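PDB 1VI0: transcriptional regulator from Bacillus subtilis, which represses genes for fatty acid transport and beta-oxidation as a DNA-binding homodimer, with its DNA binding inhibited by long-chain acyl-CoA. Local coordinates for residues Leu129-Leu132 against Asp133-Thr137. Residues are numbered along the deposited sequence; the frame is centred on the assembly and turned at random.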
ATOM      1  N   LEU A 129      12.305   2.233   7.084  1.00 16.17           N
ATOM      2  CA  LEU A 129      12.555   3.273   6.083  1.00 18.22           C
ATOM      3  C   LEU A 129      13.924   3.907   6.297  1.00 17.50           C
ATOM      4  O   LEU A 129      14.608   4.288   5.353  1.00 18.87           O
ATOM      5  CB  LEU A 129      11.429   4.278   6.066  1.00 19.04           C
ATOM      6  CG  LEU A 129      10.022   3.653   5.883  1.00 18.36           C
ATOM      7  CD1 LEU A 129       8.968   4.764   5.931  1.00 24.60           C
ATOM      8  CD2 LEU A 129       9.941   2.899   4.572  1.00 19.61           C
ATOM      9  N   ASN A 130      14.299   4.097   7.573  1.00 19.05           N
ATOM     10  CA  ASN A 130      15.610   4.649   7.918  1.00 18.71           C
ATOM     11  C   ASN A 130      16.733   3.756   7.312  1.00 15.84           C
ATOM     12  O   ASN A 130      17.698   4.307   6.857  1.00 15.43           O
ATOM     13  CB  ASN A 130      15.837   4.717   9.408  1.00 23.08           C
ATOM     14  CG  ASN A 130      15.159   5.846  10.127  1.00 27.92           C
ATOM     15  OD1 ASN A 130      15.014   5.783  11.379  1.00 34.58           O
ATOM     16  ND2 ASN A 130      14.719   6.855   9.421  1.00 29.27           N
ATOM     17  N   ILE A 131      16.544   2.437   7.373  1.00 15.64           N
ATOM     18  CA  ILE A 131      17.546   1.510   6.785  1.00 16.65           C
ATOM     19  C   ILE A 131      17.663   1.745   5.304  1.00 13.69           C
ATOM     20  O   ILE A 131      18.821   1.893   4.780  1.00 15.05           O
ATOM     21  CB  ILE A 131      17.199   0.055   7.122  1.00 19.07           C
ATOM     22  CG1 ILE A 131      17.479  -0.197   8.604  1.00 23.09           C
ATOM     23  CG2 ILE A 131      18.025  -0.896   6.246  1.00 20.57           C
ATOM     24  CD1 ILE A 131      16.965  -1.548   9.060  1.00 26.36           C
ATOM     25  N   LEU A 132      16.562   1.906   4.568  1.00 14.12           N
ATOM     26  CA  LEU A 132      16.544   2.224   3.157  1.00 16.12           C
ATOM     27  C   LEU A 132      17.193   3.533   2.823  1.00 14.49           C
ATOM     28  O   LEU A 132      18.118   3.650   1.993  1.00 14.88           O
ATOM     29  CB  LEU A 132      15.128   2.217   2.514  1.00 16.28           C
ATOM     30  CG  LEU A 132      14.348   0.905   2.675  1.00 17.81           C
ATOM     31  CD1 LEU A 132      12.924   1.051   2.100  1.00 20.21           C
ATOM     32  CD2 LEU A 132      15.055  -0.235   1.966  1.00 22.08           C
ATOM     33  N   ASP A 133      16.988   4.551   3.754  1.00 12.86           N
ATOM     34  CA  ASP A 133      17.588   5.855   3.500  1.00 16.91           C
ATOM     35  C   ASP A 133      19.130   5.782   3.639  1.00 14.79           C
ATOM     36  O   ASP A 133      19.810   6.397   2.780  1.00 16.68           O
ATOM     37  CB  ASP A 133      17.101   6.856   4.562  1.00 16.73           C
ATOM     38  CG  ASP A 133      15.702   7.361   4.285  1.00 21.78           C
ATOM     39  OD1 ASP A 133      14.979   6.811   3.419  1.00 21.59           O
ATOM     40  OD2 ASP A 133      15.261   8.356   4.936  1.00 25.32           O
ATOM     41  N   GLY A 134      19.614   5.084   4.601  1.00 15.18           N
ATOM     42  CA  GLY A 134      21.076   4.905   4.857  1.00 15.48           C
ATOM     43  C   GLY A 134      21.683   4.131   3.678  1.00 17.52           C
ATOM     44  O   GLY A 134      22.795   4.377   3.223  1.00 18.63           O
ATOM     45  N   ILE A 135      21.034   3.065   3.215  1.00 16.07           N
ATOM     46  CA  ILE A 135      21.588   2.367   2.015  1.00 16.29           C
ATOM     47  C   ILE A 135      21.769   3.326   0.869  1.00 15.69           C
ATOM     48  O   ILE A 135      22.784   3.415   0.181  1.00 18.65           O
ATOM     49  CB  ILE A 135      20.667   1.187   1.627  1.00 14.47           C
ATOM     50  CG1 ILE A 135      20.675   0.089   2.672  1.00 15.55           C
ATOM     51  CG2 ILE A 135      21.056   0.707   0.231  1.00 17.41           C
ATOM     52  CD1 ILE A 135      19.533  -0.923   2.495  1.00 20.90           C
ATOM     53  N   LEU A 136      20.787   4.196   0.584  1.00 15.06           N
ATOM     54  CA  LEU A 136      20.789   5.156  -0.491  1.00 15.55           C
ATOM     55  C   LEU A 136      21.904   6.217  -0.281  1.00 16.22           C
ATOM     56  O   LEU A 136      22.608   6.546  -1.197  1.00 15.03           O
ATOM     57  CB  LEU A 136      19.418   5.824  -0.592  1.00 16.40           C
ATOM     58  CG  LEU A 136      18.295   4.894  -1.131  1.00 13.43           C
ATOM     59  CD1 LEU A 136      16.912   5.517  -0.996  1.00 14.68           C
ATOM     60  CD2 LEU A 136      18.658   4.542  -2.570  1.00 19.85           C
ATOM     61  N   THR A 137      21.954   6.772   0.939  1.00 17.08           N
ATOM     62  CA  THR A 137      22.952   7.861   1.178  1.00 16.46           C
ATOM     63  C   THR A 137      24.385   7.334   1.173  1.00 13.91           C
ATOM     64  O   THR A 137      25.278   8.031   0.709  1.00 16.58           O
ATOM     65  CB  THR A 137      22.642   8.690   2.424  1.00 14.13           C
ATOM     66  OG1 THR A 137      22.586   7.884   3.581  1.00 17.85           O
ATOM     67  CG2 THR A 137      21.328   9.453   2.205  1.00 15.86           C
TER
HETATM   68  O   HOH W   1      13.780   7.560   7.089  1.00 41.13           O
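Leu129-Leu132 and Asp133-Thr137 are successive turns of helix 115-141, in contact through i to i+4 backbone bonds, one apolar side-chain pair and a water bridge on the more open flank. Four amides of the later turn reach back to four carbonyls of the earlier one: Asp133 N lies 2.9 Å from Leu129 O, and the series runs on through Gly134 to Asn130, Ile135 to Ile131 and Leu136 to Leu132. The Ile135 N to Ile131 O bond is the straightest, at 168° about the hydrogen, whereas that of Asp133 bends to 146°. The Asp133 carboxylate turns back toward the same carbonyl: with CG anti to its own carbonyl carbon (chi1 -78°), the side chain swings over the preceding turn. Asp133 OD1 lies 3.2 Å from Leu129 O, two acceptors side by side. Arg155 of helix 151-171 pairs with OD1 through its NE in a salt bridge and probably offsets that repulsion. Asp133 OD2 accepts a hydrogen bond from a water 2.7 Å away, which in turn takes a weak one from Asn130 ND2. In this TetR-family regulator the helix belongs to the C-terminal ligand-binding region, and Leu129, which also touches Arg155, lines the pocket holding dodecyl-CoA. Replacing Asp133 by alanine would probably cost Arg155 this salt bridge and leave the bridging water without its carboxylate acceptor. Elsewhere around the helix, Ile131 CG2 meets Ile135 CD1 at 4.0 Å, the two branched chains crossing obliquely. Ile135 CG1 also sits 3.3 Å from Ile131 O. Ile131 packs on helix 52-75 and Ile135 on helix 81-97, while Leu132 touches Leu85 and Ile158, and Leu136 rests on Ala154.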